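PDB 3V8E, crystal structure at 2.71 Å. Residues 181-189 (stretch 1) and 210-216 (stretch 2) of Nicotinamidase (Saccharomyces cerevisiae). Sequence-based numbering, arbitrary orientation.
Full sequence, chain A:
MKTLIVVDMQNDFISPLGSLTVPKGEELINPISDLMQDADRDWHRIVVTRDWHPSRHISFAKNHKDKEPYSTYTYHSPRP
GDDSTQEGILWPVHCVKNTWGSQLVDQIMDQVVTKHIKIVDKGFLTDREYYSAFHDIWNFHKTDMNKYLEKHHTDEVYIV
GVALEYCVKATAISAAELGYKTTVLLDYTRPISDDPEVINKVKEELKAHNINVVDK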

# COMPACT_ATOMS: atom_id res chain seq x y z
N LYS A 181 11.89 -13.14 -2.87
CA LYS A 181 11.72 -13.62 -1.50
C LYS A 181 11.12 -12.47 -0.69
O LYS A 181 11.80 -11.48 -0.41
CB LYS A 181 13.04 -14.03 -0.85
CG LYS A 181 13.74 -15.17 -1.55
CD LYS A 181 15.01 -15.58 -0.80
CE LYS A 181 15.58 -16.88 -1.36
NZ LYS A 181 16.90 -17.19 -0.73
N THR A 182 9.86 -12.63 -0.31
CA THR A 182 9.11 -11.54 0.30
C THR A 182 8.88 -11.78 1.80
O THR A 182 8.51 -12.87 2.23
CB THR A 182 7.77 -11.36 -0.43
OG1 THR A 182 8.02 -11.26 -1.83
CG2 THR A 182 7.04 -10.11 0.04
N THR A 183 9.10 -10.73 2.58
CA THR A 183 8.82 -10.74 4.01
C THR A 183 7.92 -9.57 4.39
O THR A 183 8.11 -8.45 3.91
CB THR A 183 10.13 -10.65 4.80
OG1 THR A 183 10.93 -11.80 4.54
CG2 THR A 183 9.87 -10.53 6.31
N VAL A 184 6.93 -9.83 5.24
CA VAL A 184 6.20 -8.76 5.88
C VAL A 184 6.63 -8.70 7.34
O VAL A 184 6.58 -9.71 8.05
CB VAL A 184 4.67 -8.96 5.79
CG1 VAL A 184 3.94 -7.87 6.59
CG2 VAL A 184 4.21 -8.96 4.35
N LEU A 185 7.08 -7.53 7.77
CA LEU A 185 7.46 -7.31 9.17
C LEU A 185 6.22 -6.81 9.89
O LEU A 185 5.95 -5.60 9.91
CB LEU A 185 8.60 -6.30 9.29
CG LEU A 185 9.90 -6.59 8.51
CD1 LEU A 185 10.77 -5.35 8.36
CD2 LEU A 185 10.71 -7.74 9.12
N LEU A 186 5.46 -7.76 10.45
CA LEU A 186 4.14 -7.50 11.05
C LEU A 186 4.06 -6.33 12.01
O LEU A 186 3.08 -5.59 11.97
CB LEU A 186 3.62 -8.73 11.78
CG LEU A 186 2.46 -9.52 11.17
CD1 LEU A 186 1.71 -10.21 12.30
CD2 LEU A 186 1.52 -8.67 10.33
N ASP A 187 5.05 -6.19 12.89
CA ASP A 187 5.03 -5.15 13.92
C ASP A 187 5.05 -3.77 13.31
O ASP A 187 4.68 -2.79 13.97
CB ASP A 187 6.22 -5.29 14.86
CG ASP A 187 6.09 -6.48 15.81
OD1 ASP A 187 4.99 -7.08 15.93
OD2 ASP A 187 7.11 -6.82 16.44
N TYR A 188 5.49 -3.69 12.05
CA TYR A 188 5.60 -2.42 11.36
C TYR A 188 4.41 -2.20 10.44
O TYR A 188 4.48 -1.40 9.50
CB TYR A 188 6.93 -2.34 10.59
CG TYR A 188 8.16 -2.33 11.47
CD1 TYR A 188 8.79 -3.53 11.83
CD2 TYR A 188 8.69 -1.13 11.95
CE1 TYR A 188 9.92 -3.52 12.64
CE2 TYR A 188 9.82 -1.11 12.76
CZ TYR A 188 10.43 -2.31 13.09
OH TYR A 188 11.54 -2.29 13.89
N THR A 189 3.34 -2.93 10.69
CA THR A 189 2.10 -2.72 9.96
C THR A 189 0.95 -2.58 10.94
O THR A 189 1.07 -2.96 12.11
CB THR A 189 1.80 -3.89 8.98
OG1 THR A 189 1.52 -5.08 9.71
CG2 THR A 189 2.97 -4.15 8.03
N ASN A 210 3.62 -18.17 0.30
CA ASN A 210 5.06 -18.33 0.56
C ASN A 210 5.80 -17.08 1.01
O ASN A 210 7.02 -16.97 0.85
CB ASN A 210 5.76 -18.96 -0.64
CG ASN A 210 6.69 -20.07 -0.23
OD1 ASN A 210 7.92 -19.94 -0.33
ND2 ASN A 210 6.12 -21.16 0.29
N ILE A 211 5.05 -16.16 1.60
CA ILE A 211 5.58 -14.92 2.12
C ILE A 211 5.93 -15.10 3.60
O ILE A 211 5.12 -15.58 4.40
CB ILE A 211 4.54 -13.79 1.93
CG1 ILE A 211 4.33 -13.53 0.44
CG2 ILE A 211 4.93 -12.53 2.70
CD1 ILE A 211 3.10 -12.71 0.14
N ASN A 212 7.15 -14.72 3.96
CA ASN A 212 7.55 -14.69 5.36
C ASN A 212 6.86 -13.61 6.17
O ASN A 212 6.89 -12.43 5.83
CB ASN A 212 9.03 -14.45 5.45
CG ASN A 212 9.82 -15.68 5.18
OD1 ASN A 212 10.27 -16.34 6.12
ND2 ASN A 212 9.97 -16.03 3.92
N VAL A 213 6.25 -14.03 7.26
CA VAL A 213 5.68 -13.09 8.19
C VAL A 213 6.47 -13.19 9.48
O VAL A 213 6.35 -14.16 10.20
CB VAL A 213 4.21 -13.44 8.49
CG1 VAL A 213 3.59 -12.36 9.37
CG2 VAL A 213 3.41 -13.61 7.20
N VAL A 214 7.29 -12.19 9.78
CA VAL A 214 7.90 -12.15 11.10
C VAL A 214 7.47 -10.88 11.81
O VAL A 214 6.98 -9.95 11.17
CB VAL A 214 9.44 -12.31 11.07
CG1 VAL A 214 9.82 -13.64 10.43
CG2 VAL A 214 10.11 -11.15 10.37
N ASP A 215 7.63 -10.83 13.13
CA ASP A 215 7.29 -9.63 13.90
C ASP A 215 8.21 -8.41 13.59
O ASP A 215 7.76 -7.43 12.98
CB ASP A 215 7.24 -9.95 15.40
CG ASP A 215 6.11 -10.92 15.77
OD1 ASP A 215 5.17 -11.12 14.97
OD2 ASP A 215 6.16 -11.47 16.90
N LYS A 216 9.48 -8.50 14.03
CA LYS A 216 10.52 -7.49 13.77
C LYS A 216 11.60 -8.09 12.87
O LYS A 216 11.82 -9.30 12.85
CB LYS A 216 11.22 -7.04 15.06
CG LYS A 216 10.33 -6.63 16.23
CD LYS A 216 11.05 -6.87 17.56
CE LYS A 216 11.07 -8.35 17.91
NZ LYS A 216 11.95 -8.66 19.07
OXT LYS A 216 12.30 -7.36 12.17

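The two stretches pair as parallel strands. The N-to-C directions of 181-185 and 212-214 differ by 25°, their axes approach to 4.6 Å, and the contact buries 621 Å² summed over both sides.

Asn210, with its positive phi of 68°, leads into the pairing without touching stretch 1. At Ile211 contact begins: its CA lies 3.6 Å from Thr182 O in a CA-H...O geometry, and its CG2 sits 4.0 Å from Val184 CG2. Both residues are buried, and their branched aliphatic side chains suit a place where no polar partner is needed.

Asn212 gives the first full rung of the ladder. Its N donates to Thr182 O (2.9 Å, 143° at the hydrogen), while its O accepts from Val184 N (2.7 Å, 159°). Thr183 is thus bracketed, its own N and O taking no part in these bonds, as expected for a parallel bridge; its CA stands 4.4 Å from Asn212 CA and only 3.1 Å from Asn212 O. On the face shared by these two residues, Thr183 OG1 lies 3.4 Å from Asn212 CB, a packing contact. The Asn212 side chain remains exposed, compatible with its polar amide.

Val213 turns to the other face together with Val184, and its CA approaches Val184 O at 3.5 Å. Its CG1 reaches 3.5 Å from Leu186 CG, so the apolar packing extends to the residue where stretch 1 begins to turn.

Val214 restores the Thr183 face. Its N donates to Val184 O (3.1 Å, 142°) and its O accepts from Leu186 N (2.8 Å, 149°), bracketing Leu185 just as Asn212 brackets Thr183. Although Val214 is exposed, its CG2 packs 3.7 Å from Leu185 CD2 and 4.1 Å from Thr183 CG2.

Beyond the strand, Asp215 continues the backbone pairing: its O accepts from Asp187 N at 3.0 Å and 158°. Leu186 N is 3.4 Å from that same Asp215 O, but the angle is too poor for a hydrogen bond. This attachment meets stretch 1 within overlapping type I turns, Leu185-Tyr188 and Leu186-Thr189. The carboxylates gain nothing from each other, since Asp187 OD1 and Asp215 OD1 are like charges 4.2 Å apart.

Lys216 closes the chain by packing: its CG lies 3.2 Å from Asp187 OD2, and its CA lies 4.2 Å from Tyr188 CE1, at the ring edge. The lysine's end leads away from stretch 1, and its high B factors make these last contacts the least certain.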